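Local coordinates for periplasmic sugar-binding protein (Chloroflexus aurantiacus, PDB 4RXU) that binds D-glucose in the cleft between its two lobes and probably delivers it, as a periplasmic solute-binding protein, to an ABC-type sugar transporter, at residues W45-T50 with K298-L303; V89-P94 with K309-L314; I115-L120 with Q305-A310; Q285-I288 with M294-F297; V341-T344 with A350-I353. All blocks are in the same frame, centred on the assembly; numbering follows the deposited sequence. Where two conformers were deposited one is given.

Contact 1 of 5, residues W45-T50 with K298-L303. With BGC (beta-D-glucopyranose), chain C.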
# COMPACT_ATOMS: atom_id res chain seq x y z
N TRP A 45 7.89 2.33 4.90
CA TRP A 45 9.26 2.06 4.42
C TRP A 45 10.26 1.83 5.54
O TRP A 45 11.31 1.25 5.30
CB TRP A 45 9.75 3.10 3.40
CG TRP A 45 8.65 3.32 2.43
CD1 TRP A 45 7.90 4.43 2.31
CD2 TRP A 45 8.04 2.33 1.58
NE1 TRP A 45 6.87 4.22 1.42
CE2 TRP A 45 6.95 2.93 0.96
CE3 TRP A 45 8.33 1.00 1.28
CZ2 TRP A 45 6.12 2.25 0.08
CZ3 TRP A 45 7.53 0.33 0.40
CH2 TRP A 45 6.44 0.95 -0.19
N ILE A 46 9.92 2.26 6.75
CA ILE A 46 10.69 1.92 7.93
C ILE A 46 10.62 0.41 8.19
O ILE A 46 11.62 -0.20 8.57
CB ILE A 46 10.22 2.74 9.14
CG1 ILE A 46 10.18 4.24 8.83
CG2 ILE A 46 11.13 2.48 10.33
CD1 ILE A 46 11.49 4.85 8.39
N GLN A 47 9.45 -0.20 7.95
CA GLN A 47 9.33 -1.65 8.08
C GLN A 47 10.29 -2.33 7.09
O GLN A 47 11.09 -3.20 7.46
CB GLN A 47 7.92 -2.14 7.84
CG GLN A 47 6.86 -1.66 8.82
CD GLN A 47 5.65 -2.58 8.80
OE1 GLN A 47 5.79 -3.81 8.94
NE2 GLN A 47 4.47 -2.02 8.59
N ASP A 48 10.22 -1.94 5.82
CA ASP A 48 11.11 -2.57 4.84
C ASP A 48 12.58 -2.33 5.16
O ASP A 48 13.38 -3.25 5.04
CB ASP A 48 10.81 -2.11 3.42
CG ASP A 48 9.38 -2.36 3.04
OD1 ASP A 48 8.52 -1.67 3.63
OD2 ASP A 48 9.12 -3.25 2.19
N GLU A 49 12.95 -1.12 5.57
CA GLU A 49 14.33 -0.83 5.98
C GLU A 49 14.79 -1.81 7.07
O GLU A 49 15.83 -2.43 6.96
CB GLU A 49 14.48 0.61 6.48
CG GLU A 49 15.91 0.98 6.85
CD GLU A 49 16.00 2.33 7.50
OE1 GLU A 49 15.03 2.72 8.19
OE2 GLU A 49 17.04 3.00 7.35
N THR A 50 13.96 -1.94 8.10
CA THR A 50 14.25 -2.84 9.22
C THR A 50 14.38 -4.27 8.79
O THR A 50 15.34 -4.96 9.13
CB THR A 50 13.15 -2.72 10.30
OG1 THR A 50 13.22 -1.41 10.89
CG2 THR A 50 13.31 -3.86 11.37
N LYS A 298 0.53 -7.47 5.32
CA LYS A 298 1.41 -7.75 4.20
C LYS A 298 2.78 -8.10 4.78
O LYS A 298 3.44 -7.24 5.36
CB LYS A 298 1.48 -6.54 3.26
CG LYS A 298 0.11 -5.93 2.95
CD LYS A 298 0.05 -5.05 1.72
CE LYS A 298 1.05 -3.92 1.78
NZ LYS A 298 0.76 -2.95 0.69
N ASP A 299 3.17 -9.37 4.70
CA ASP A 299 4.34 -9.83 5.41
C ASP A 299 5.59 -9.34 4.71
O ASP A 299 6.07 -9.94 3.76
CB ASP A 299 4.31 -11.36 5.55
CG ASP A 299 5.32 -11.89 6.54
OD1 ASP A 299 6.34 -11.19 6.80
OD2 ASP A 299 5.09 -13.01 7.05
N VAL A 300 6.10 -8.21 5.20
CA VAL A 300 7.30 -7.58 4.66
C VAL A 300 8.52 -8.49 4.72
O VAL A 300 9.43 -8.36 3.92
CB VAL A 300 7.55 -6.21 5.34
CG1 VAL A 300 8.85 -5.58 4.85
CG2 VAL A 300 6.40 -5.25 5.06
N ARG A 301 8.55 -9.43 5.66
CA ARG A 301 9.65 -10.41 5.65
C ARG A 301 9.70 -11.20 4.34
O ARG A 301 10.78 -11.47 3.80
CB ARG A 301 9.53 -11.40 6.82
CG ARG A 301 9.46 -10.72 8.18
CD ARG A 301 9.18 -11.72 9.28
NE ARG A 301 7.88 -12.34 9.10
CZ ARG A 301 7.36 -13.24 9.92
NH1 ARG A 301 8.05 -13.66 10.98
NH2 ARG A 301 6.16 -13.74 9.65
N THR A 302 8.52 -11.56 3.83
CA THR A 302 8.46 -12.31 2.58
C THR A 302 8.86 -11.43 1.39
O THR A 302 9.58 -11.87 0.51
CB THR A 302 7.05 -12.87 2.33
OG1 THR A 302 6.66 -13.64 3.48
CG2 THR A 302 7.00 -13.75 1.08
N LEU A 303 8.40 -10.18 1.39
CA LEU A 303 8.69 -9.28 0.28
C LEU A 303 10.21 -9.06 0.21
O LEU A 303 10.81 -9.14 -0.87
CB LEU A 303 7.95 -7.95 0.48
CG LEU A 303 7.75 -7.15 -0.82
CD1 LEU A 303 6.64 -7.76 -1.66
CD2 LEU A 303 7.45 -5.69 -0.53
C2 BGC C . 2.41 0.48 0.05
C3 BGC C . 1.60 0.51 1.33
C4 BGC C . 1.87 1.82 2.06
C5 BGC C . 1.66 3.02 1.14
C6 BGC C . 2.06 4.34 1.76
C1 BGC C . 1.92 1.69 -0.73
O1 BGC C . 2.39 1.70 -2.05
O2 BGC C . 2.16 -0.74 -0.64
O3 BGC C . 1.99 -0.61 2.12
O4 BGC C . 0.91 1.95 3.12
O5 BGC C . 2.39 2.86 -0.06
O6 BGC C . 3.37 4.28 2.33

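Contact 2 of 5, residues V89-P94 with K309-L314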
# COMPACT_ATOMS: atom_id res chain seq x y z
N VAL A 89 22.47 -5.13 -9.72
CA VAL A 89 21.02 -5.29 -9.51
C VAL A 89 20.55 -4.12 -8.66
O VAL A 89 21.12 -3.83 -7.62
CB VAL A 89 20.66 -6.59 -8.76
CG1 VAL A 89 19.15 -6.72 -8.60
CG2 VAL A 89 21.21 -7.83 -9.47
N LEU A 90 19.47 -3.49 -9.12
CA LEU A 90 18.81 -2.40 -8.41
C LEU A 90 17.47 -2.91 -7.89
O LEU A 90 16.65 -3.39 -8.69
CB LEU A 90 18.57 -1.23 -9.36
CG LEU A 90 17.76 -0.05 -8.81
CD1 LEU A 90 18.47 0.69 -7.68
CD2 LEU A 90 17.40 0.86 -9.96
N ILE A 91 17.25 -2.81 -6.58
CA ILE A 91 15.91 -3.03 -5.99
C ILE A 91 15.38 -1.64 -5.67
O ILE A 91 15.99 -0.90 -4.88
CB ILE A 91 16.01 -3.87 -4.71
CG1 ILE A 91 16.54 -5.29 -5.03
CG2 ILE A 91 14.67 -3.93 -4.00
CD1 ILE A 91 17.11 -5.98 -3.81
N ILE A 92 14.27 -1.26 -6.30
CA ILE A 92 13.79 0.12 -6.22
C ILE A 92 12.28 0.22 -6.04
O ILE A 92 11.52 -0.32 -6.86
CB ILE A 92 14.24 0.97 -7.44
CG1 ILE A 92 13.66 2.39 -7.34
CG2 ILE A 92 13.90 0.31 -8.78
CD1 ILE A 92 14.33 3.38 -8.27
N CYS A 93 11.88 0.92 -4.97
CA CYS A 93 10.51 1.31 -4.77
C CYS A 93 10.38 2.79 -5.15
O CYS A 93 10.90 3.64 -4.45
CB CYS A 93 10.08 1.07 -3.34
SG CYS A 93 8.41 1.63 -3.05
N PRO A 94 9.66 3.07 -6.26
CA PRO A 94 9.61 4.42 -6.73
C PRO A 94 8.74 5.32 -5.89
O PRO A 94 7.69 4.91 -5.39
CB PRO A 94 9.00 4.30 -8.14
CG PRO A 94 8.21 3.04 -8.10
CD PRO A 94 9.09 2.15 -7.26
N LYS A 309 16.36 -12.83 -2.76
CA LYS A 309 16.51 -14.07 -3.54
C LYS A 309 16.63 -13.76 -5.04
O LYS A 309 17.48 -14.32 -5.76
CB LYS A 309 15.36 -15.04 -3.23
CG LYS A 309 15.42 -15.66 -1.84
CD LYS A 309 14.38 -16.76 -1.62
CE LYS A 309 13.05 -16.26 -1.06
NZ LYS A 309 12.16 -17.43 -0.78
N ALA A 310 15.81 -12.85 -5.54
CA ALA A 310 15.84 -12.53 -6.97
C ALA A 310 17.15 -11.86 -7.31
O ALA A 310 17.76 -12.19 -8.32
CB ALA A 310 14.67 -11.65 -7.35
N ALA A 311 17.59 -10.92 -6.46
CA ALA A 311 18.88 -10.27 -6.67
C ALA A 311 20.05 -11.24 -6.69
O ALA A 311 20.89 -11.19 -7.59
CB ALA A 311 19.10 -9.20 -5.62
N VAL A 312 20.08 -12.14 -5.72
CA VAL A 312 21.15 -13.11 -5.62
C VAL A 312 21.15 -14.01 -6.86
O VAL A 312 22.20 -14.35 -7.40
CB VAL A 312 21.05 -13.91 -4.29
CG1 VAL A 312 21.95 -15.15 -4.29
CG2 VAL A 312 21.39 -12.97 -3.13
N ALA A 313 19.96 -14.40 -7.31
CA ALA A 313 19.89 -15.23 -8.54
C ALA A 313 20.52 -14.48 -9.71
O ALA A 313 21.37 -15.01 -10.44
CB ALA A 313 18.44 -15.64 -8.85
N LEU A 314 20.14 -13.22 -9.89
CA LEU A 314 20.72 -12.41 -10.97
C LEU A 314 22.23 -12.21 -10.86
O LEU A 314 22.92 -12.19 -11.86
CB LEU A 314 20.00 -11.08 -11.04
CG LEU A 314 18.53 -11.18 -11.43
CD1 LEU A 314 17.78 -9.92 -11.07
CD2 LEU A 314 18.38 -11.45 -12.91

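Contact 3 of 5, residues I115-L120 with Q305-A310. With BGC (beta-D-glucopyranose), chain C.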
# COMPACT_ATOMS: atom_id res chain seq x y z
N ILE A 115 14.70 -4.47 -10.43
CA ILE A 115 13.64 -5.11 -9.69
C ILE A 115 12.82 -3.98 -9.05
O ILE A 115 13.24 -3.33 -8.09
CB ILE A 115 14.18 -6.02 -8.58
CG1 ILE A 115 15.11 -7.09 -9.17
CG2 ILE A 115 13.02 -6.64 -7.79
CD1 ILE A 115 15.72 -8.03 -8.14
N SER A 116 11.64 -3.74 -9.60
CA SER A 116 10.73 -2.78 -9.00
C SER A 116 10.18 -3.47 -7.73
O SER A 116 9.86 -4.65 -7.75
CB SER A 116 9.63 -2.45 -10.01
OG SER A 116 8.93 -1.26 -9.72
N TYR A 117 10.12 -2.71 -6.64
CA TYR A 117 9.89 -3.26 -5.32
C TYR A 117 8.68 -2.58 -4.69
O TYR A 117 8.67 -1.37 -4.51
CB TYR A 117 11.11 -3.02 -4.45
CG TYR A 117 10.97 -3.59 -3.04
CD1 TYR A 117 11.11 -4.93 -2.78
CD2 TYR A 117 10.67 -2.75 -1.99
CE1 TYR A 117 10.95 -5.43 -1.50
CE2 TYR A 117 10.55 -3.24 -0.70
CZ TYR A 117 10.67 -4.58 -0.48
OH TYR A 117 10.51 -5.05 0.80
N ASP A 118 7.68 -3.40 -4.39
CA ASP A 118 6.40 -3.01 -3.80
C ASP A 118 5.53 -2.22 -4.75
O ASP A 118 4.38 -2.57 -4.97
CB ASP A 118 6.52 -2.26 -2.48
CG ASP A 118 5.20 -2.17 -1.79
OD1 ASP A 118 4.84 -3.16 -1.11
OD2 ASP A 118 4.48 -1.15 -1.99
N ARG A 119 6.06 -1.11 -5.26
CA ARG A 119 5.38 -0.24 -6.22
C ARG A 119 6.02 -0.42 -7.57
O ARG A 119 7.23 -0.70 -7.67
CB ARG A 119 5.54 1.23 -5.83
CG ARG A 119 4.93 1.60 -4.52
CD ARG A 119 5.27 3.03 -4.17
NE ARG A 119 4.61 3.46 -2.97
CZ ARG A 119 4.83 4.61 -2.37
NH1 ARG A 119 5.76 5.44 -2.83
NH2 ARG A 119 4.14 4.93 -1.29
N LEU A 120 5.20 -0.25 -8.60
CA LEU A 120 5.62 -0.49 -9.96
C LEU A 120 6.11 0.78 -10.67
O LEU A 120 5.43 1.80 -10.69
CB LEU A 120 4.43 -1.08 -10.73
CG LEU A 120 4.67 -1.59 -12.15
CD1 LEU A 120 5.78 -2.63 -12.20
CD2 LEU A 120 3.35 -2.11 -12.72
N GLN A 305 12.63 -10.97 1.44
CA GLN A 305 13.36 -12.18 1.04
C GLN A 305 13.19 -12.46 -0.45
O GLN A 305 14.13 -12.87 -1.10
CB GLN A 305 12.96 -13.40 1.87
CG GLN A 305 14.09 -14.43 2.01
CD GLN A 305 15.28 -13.90 2.81
OE1 GLN A 305 15.12 -13.23 3.84
NE2 GLN A 305 16.47 -14.18 2.33
N ASP A 306 11.98 -12.23 -0.97
CA ASP A 306 11.72 -12.41 -2.41
C ASP A 306 12.65 -11.53 -3.23
O ASP A 306 13.22 -11.97 -4.22
CB ASP A 306 10.26 -12.14 -2.75
CG ASP A 306 9.37 -13.30 -2.44
OD1 ASP A 306 9.86 -14.41 -2.10
OD2 ASP A 306 8.14 -13.10 -2.56
N ALA A 307 12.85 -10.31 -2.78
CA ALA A 307 13.75 -9.37 -3.46
C ALA A 307 15.22 -9.78 -3.35
O ALA A 307 15.99 -9.69 -4.32
CB ALA A 307 13.57 -7.96 -2.92
N ILE A 308 15.62 -10.20 -2.17
CA ILE A 308 17.00 -10.62 -1.96
C ILE A 308 17.26 -11.87 -2.83
O ILE A 308 18.27 -11.96 -3.52
CB ILE A 308 17.32 -10.88 -0.48
CG1 ILE A 308 17.26 -9.57 0.31
CG2 ILE A 308 18.70 -11.55 -0.34
CD1 ILE A 308 17.24 -9.76 1.82
N LYS A 309 16.36 -12.83 -2.76
CA LYS A 309 16.51 -14.07 -3.54
C LYS A 309 16.63 -13.76 -5.04
O LYS A 309 17.48 -14.32 -5.76
CB LYS A 309 15.36 -15.04 -3.23
CG LYS A 309 15.42 -15.66 -1.84
CD LYS A 309 14.38 -16.76 -1.62
CE LYS A 309 13.05 -16.26 -1.06
NZ LYS A 309 12.16 -17.43 -0.78
N ALA A 310 15.81 -12.85 -5.54
CA ALA A 310 15.84 -12.53 -6.97
C ALA A 310 17.15 -11.86 -7.31
O ALA A 310 17.76 -12.19 -8.32
CB ALA A 310 14.67 -11.65 -7.35
C2 BGC C . 2.41 0.48 0.05
C3 BGC C . 1.60 0.51 1.33
C4 BGC C . 1.87 1.82 2.06
C5 BGC C . 1.66 3.02 1.14
C6 BGC C . 2.06 4.34 1.76
C1 BGC C . 1.92 1.69 -0.73
O1 BGC C . 2.39 1.70 -2.05
O2 BGC C . 2.16 -0.74 -0.64
O3 BGC C . 1.99 -0.61 2.12
O4 BGC C . 0.91 1.95 3.12
O5 BGC C . 2.39 2.86 -0.06
O6 BGC C . 3.37 4.28 2.33

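Contact 4 of 5, residues Q285-I288 with M294-F297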
# COMPACT_ATOMS: atom_id res chain seq x y z
N GLN A 285 -2.60 -1.74 17.85
CA GLN A 285 -3.14 -1.33 19.14
C GLN A 285 -4.55 -0.77 18.99
O GLN A 285 -5.42 -1.08 19.78
CB GLN A 285 -2.23 -0.34 19.84
CG GLN A 285 -2.54 -0.20 21.33
CD GLN A 285 -2.42 -1.50 22.11
OE1 GLN A 285 -1.36 -2.09 22.16
NE2 GLN A 285 -3.55 -1.98 22.67
N TYR A 286 -4.78 0.09 18.00
CA TYR A 286 -6.17 0.53 17.74
C TYR A 286 -7.11 -0.63 17.53
O TYR A 286 -8.25 -0.58 17.99
CB TYR A 286 -6.28 1.45 16.53
CG TYR A 286 -6.14 2.94 16.79
CD1 TYR A 286 -5.27 3.45 17.76
CD2 TYR A 286 -6.83 3.87 16.00
CE1 TYR A 286 -5.14 4.82 17.97
CE2 TYR A 286 -6.71 5.24 16.19
CZ TYR A 286 -5.88 5.71 17.18
OH TYR A 286 -5.77 7.06 17.36
N ILE A 287 -6.68 -1.66 16.80
CA ILE A 287 -7.54 -2.82 16.56
C ILE A 287 -7.85 -3.52 17.88
O ILE A 287 -9.02 -3.80 18.18
CB ILE A 287 -6.92 -3.80 15.55
CG1 ILE A 287 -6.92 -3.15 14.16
CG2 ILE A 287 -7.69 -5.11 15.52
CD1 ILE A 287 -6.07 -3.85 13.14
N ILE A 288 -6.83 -3.73 18.69
CA ILE A 288 -7.04 -4.33 20.02
C ILE A 288 -8.06 -3.53 20.82
O ILE A 288 -8.99 -4.10 21.43
CB ILE A 288 -5.71 -4.43 20.80
CG1 ILE A 288 -4.78 -5.44 20.14
CG2 ILE A 288 -6.00 -4.79 22.25
CD1 ILE A 288 -3.36 -5.40 20.61
N MET A 294 -9.97 -3.31 11.16
CA MET A 294 -9.12 -4.31 10.54
C MET A 294 -7.93 -3.67 9.90
O MET A 294 -7.92 -2.49 9.62
CB MET A 294 -9.87 -5.10 9.46
CG MET A 294 -10.29 -4.27 8.24
SD MET A 294 -9.05 -4.14 6.86
CE MET A 294 -9.62 -5.51 5.84
N THR A 295 -6.93 -4.51 9.65
CA THR A 295 -5.83 -4.14 8.79
C THR A 295 -5.50 -5.33 7.88
O THR A 295 -5.63 -6.49 8.26
CB THR A 295 -4.56 -3.70 9.58
OG1 THR A 295 -3.60 -3.09 8.70
CG2 THR A 295 -3.91 -4.87 10.31
N VAL A 296 -5.06 -5.02 6.67
CA VAL A 296 -4.54 -6.03 5.76
C VAL A 296 -3.05 -6.20 6.05
O VAL A 296 -2.25 -5.27 5.91
CB VAL A 296 -4.82 -5.74 4.28
CG1 VAL A 296 -4.19 -6.84 3.43
CG2 VAL A 296 -6.32 -5.67 4.02
N PHE A 297 -2.69 -7.40 6.50
CA PHE A 297 -1.31 -7.73 6.86
C PHE A 297 -0.57 -8.16 5.60
O PHE A 297 -1.00 -9.08 4.92
CB PHE A 297 -1.30 -8.88 7.88
CG PHE A 297 0.06 -9.48 8.14
CD1 PHE A 297 1.16 -8.68 8.44
CD2 PHE A 297 0.25 -10.86 8.08
CE1 PHE A 297 2.39 -9.23 8.69
CE2 PHE A 297 1.50 -11.42 8.33
CZ PHE A 297 2.57 -10.60 8.62

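Contact 5 of 5, residues V341-T344 with A350-I353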
# COMPACT_ATOMS: atom_id res chain seq x y z
N VAL A 341 -3.37 -10.78 4.04
CA VAL A 341 -4.30 -11.42 4.98
C VAL A 341 -5.02 -10.40 5.81
O VAL A 341 -4.40 -9.49 6.37
CB VAL A 341 -3.52 -12.39 5.92
CG1 VAL A 341 -4.40 -12.99 7.00
CG2 VAL A 341 -2.90 -13.49 5.09
N THR A 342 -6.32 -10.54 5.91
CA THR A 342 -7.08 -9.65 6.76
C THR A 342 -6.89 -9.98 8.25
O THR A 342 -7.06 -11.11 8.68
CB THR A 342 -8.57 -9.70 6.44
OG1 THR A 342 -8.78 -9.07 5.18
CG2 THR A 342 -9.40 -8.98 7.51
N VAL A 343 -6.55 -8.94 9.00
CA VAL A 343 -6.35 -9.05 10.44
C VAL A 343 -7.37 -8.20 11.19
O VAL A 343 -7.49 -6.98 10.97
CB VAL A 343 -4.91 -8.72 10.83
CG1 VAL A 343 -4.78 -8.71 12.35
CG2 VAL A 343 -4.00 -9.75 10.19
N THR A 344 -8.05 -8.86 12.11
CA THR A 344 -8.99 -8.23 13.01
C THR A 344 -8.63 -8.71 14.41
O THR A 344 -7.68 -9.46 14.59
CB THR A 344 -10.41 -8.71 12.71
OG1 THR A 344 -10.53 -10.12 12.97
CG2 THR A 344 -10.75 -8.43 11.26
N ALA A 350 -2.84 -14.92 16.03
CA ALA A 350 -2.36 -15.92 15.05
C ALA A 350 -1.58 -15.28 13.93
O ALA A 350 -0.52 -15.75 13.58
CB ALA A 350 -3.51 -16.72 14.48
N ALA A 351 -2.07 -14.17 13.39
CA ALA A 351 -1.48 -13.62 12.17
C ALA A 351 -0.15 -12.90 12.42
O ALA A 351 0.75 -12.98 11.58
CB ALA A 351 -2.44 -12.69 11.47
N LEU A 352 -0.05 -12.17 13.54
CA LEU A 352 1.07 -11.28 13.77
C LEU A 352 2.03 -11.77 14.82
O LEU A 352 3.21 -11.39 14.78
CB LEU A 352 0.57 -9.89 14.14
CG LEU A 352 -0.33 -9.20 13.11
CD1 LEU A 352 -0.66 -7.80 13.61
CD2 LEU A 352 0.34 -9.14 11.73
N ILE A 353 1.54 -12.55 15.79
CA ILE A 353 2.37 -12.96 16.92
C ILE A 353 2.86 -14.40 16.74
O ILE A 353 4.06 -14.66 16.82
CB ILE A 353 1.60 -12.81 18.24
CG1 ILE A 353 1.07 -11.38 18.44
CG2 ILE A 353 2.47 -13.25 19.41
CD1 ILE A 353 2.00 -10.25 18.09

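Contact 1 of 5, residues W45-T50 with K298-L303
Val300 pushes its two methyls against the side chains of Gln47 and Asp48, where the start of helix 300-315 meets the first turns of helix 44-59. With chi1 at 176° its CG1 lies anti to the backbone N, and Val300 CG1 comes to 3.5 Å from Asp48 OD2, the two side chains crossing at about a right angle. The other methyl of Val300, CG2, lies 4.2 Å from Gln47 OE1. One turn further along the helix, Leu303 brings CD2 to 4.0 Å from Asp48 OD2, and so the carboxylate sits among methyl groups.

Its charge is answered from outside the two segments: Arg44 forms a salt bridge with OD1, and the Tyr117 hydroxyl is hydrogen-bonded to OD2. Gln47 is likewise tied down by Tyr357, Glu280 and the backbone of Asp278.

Each segment also sends one side chain into the glucose pocket, so this helix pair lies beside the sugar site. Lys298 NZ gives hydrogen bonds to O2 (2.9 Å) and O3 (3.0 Å) of the sugar. Glucose O6 lies obliquely to the Trp45 ring, 3.6 Å from NE1, and NE1 is hydrogen-bonded to Glu42. Next to Lys298 in the chain, Asp299 caps helix 300-315 through a weak bond from Arg301 N. The methyls would by themselves disfavour a charge, so the Arg44 salt bridge and the Tyr117 hydrogen bond probably keep Asp48 ionised.

Contact 2 of 5, residues V89-P94 with K309-L314
Val89 and Ala311 carry most of this contact, with Leu314 adding the next largest share. Val89 opens strand 89-92 and points at helix 300-315, where it straddles one turn. Its CG1, anti to the backbone N (chi1 -179°), reaches Ala311 CB at 3.9 Å. The second methyl of Val89, CG2, lies further toward the C-terminal end of the helix, 3.8 Å from Leu314 CB and also against Ala311 O. Val89 and Leu314 cross at about a right angle, and it is the root of the leucine, not its branched end, that does the touching.

Ala311 has only a methyl to offer, which lets the helix come close: the CA atoms of Val89 and Ala311 are 6.1 Å apart. Two residues along the strand, Ile91 stretches its CD1 to 4.2 Å from the same Ala311 CB, giving that methyl a second apolar neighbour.

Strand and helix run nearly antiparallel, at 165°, with their axes 9.1 Å apart at closest approach. Strand 89-92 is hydrogen-bonded between strands 29-37 and 113-117, both parallel to it. Helix 300-315 covers one face of these strands, and Leu90 and Ile92 pack on helix 72-84 at the other, as in the alpha/beta lobes of periplasmic binding proteins.

Contact 3 of 5, residues I115-L120 with Q305-A310
Ile115 and Tyr117 of strand 113-117 pack on Ala307 and Ala310 of helix 300-315, by apolar contacts alone. Ile115 CD1 reaches Ala310 CB at 3.9 Å, and the same methyl lies 4.2 Å from the carbonyl oxygen of Ala307, so it rests against the backbone between the two alanines. Ala307 CB lies obliquely to the Tyr117 ring, 3.9 Å from both CD1 and CE1. With CG anti to the backbone N (chi1 -179°) the ring extends along the helix, and its hydroxyl ends at Asp48.

Hydrogen bonding takes over where the strand finishes. Ser116 OG donates to Arg119 O, 2.7 Å away, in the carbonyl plane and on a lone pair, bracing the turn that follows. Asp118 at that turn has a positive phi of 70°; its OD2 accepts from glucose O2 at 2.7 Å, while OD1 forms a salt bridge with Arg44. Arg119, extended from CG to NE, brings its guanidinium edge to the sugar. Arg119 NE donates to glucose O1 and Arg119 NH2 to the ring oxygen O5, each at 3.0 Å and nearly straight, with N-H...O angles of 169°. Glu42 pairs with NH2 by a salt bridge, and NH1 bonds to Pro94 O, so the group is held in orientation by protein as well as ligand.

A helix packed on parallel strands whose C-terminal loops carry the ligand-binding residues is characteristic of the alpha/beta lobes of periplasmic sugar-binding proteins.

Contact 4 of 5, residues Q285-I288 with M294-F297
This is a small, buried helix-to-strand contact made by a single isoleucine, Ile287, against Met294 and Thr295. It lies in a helix-loop-strand connection between the two sheets of the fold: helix 281-288, which follows strand 269-274 of the four-stranded parallel sheet, leads through a short loop into strand 295-298 of the other, mixed sheet. Ile287 points at the strand, and its terminal methyl does all the close touching. Ile287 CD1 lies 3.7 Å from both Met294 C and Thr295 N, so it presses on the peptide link between those two residues. The same Ile287 CD1 also meets the methyl of Thr295, CG2, at 3.7 Å. The two side chains cross at about a right angle. The CA atoms of Ile287 and Met294 come within 6.4 Å, while the methionine side chain itself leaves in the other direction.

Thr295 shows how one side chain serves two environments. Its chi1 of -168° puts OG1 anti to the backbone N and leaves CG2 between the backbone N and the carbonyl carbon, where it faces Ile287. The buried hydroxyl is thereby directed away to Asp253 OD1 and Ala279 N, its hydrogen-bonding partners, and the branch of Thr295 turned to the isoleucine is its methyl. Polar and apolar branches are kept apart.

The helix end is held by Arg345, which bonds to Ile288 O and more weakly to Ile287 O. Strand 295-298 pairs antiparallel with strand 332-343, Thr295 with Val343 and Phe297 with Val341, and its Val296 packs against helix 135-148.

Contact 5 of 5, residues V341-T344 with A350-I353
Val343 and Ala351 meet near the C-terminus, where strand 332-343, part of the mixed sheet of this periplasmic-binding-protein fold, gives way to a turn and helix 348-354 folds back to pack on it. The apolar part rests on two pairs. Val343 points at the helix with CG1 anti to the backbone N (chi1 174°), which leaves CG2 beside that nitrogen and facing Ala351. CG1 is turned instead toward Leu352, one residue further along, whose side chain bends back to the strand through its CD1. The valine thus reaches two successive helix residues with its two methyls. Leu352 also leans on Phe297 of the adjacent strand 295-298.

Polar bonds secure the connection between strand and helix. Asn347 bridges the turn, its ND2 bonding to Thr342 O and its OD1 accepting from Thr344 N. Thr344 OG1 bonds to Asp346 N in the same turn.

Between the methyls the spacing is uneven: Val343 CG2 to Ala351 CB is 3.6 Å, while Val343 CG1 to Leu352 CD1 is a looser 4.4 Å.

How the contacts relate
Contacts 1, 3 and 2, in that order, follow helix 300-315 from its start toward its end. Contacts 2 and 3 pack it on neighbouring strands of one sheet, their centres 6 Å apart, and are purely apolar across the interface. Contact 1 sets it against another helix and mixes methyls with a buried carboxylate; a tyrosine-aspartate hydrogen bond links contacts 1 and 3, and both reach the glucose. Contacts 4 and 5 lie together about 8 Å apart between centres, on the paired strands 295-298 and 332-343, each packing a nearby helix. Contacts 3 and 4 are made by buried residues throughout, while 1, 2 and 5 each include one partly exposed residue (Gln47, Leu314, Ala351).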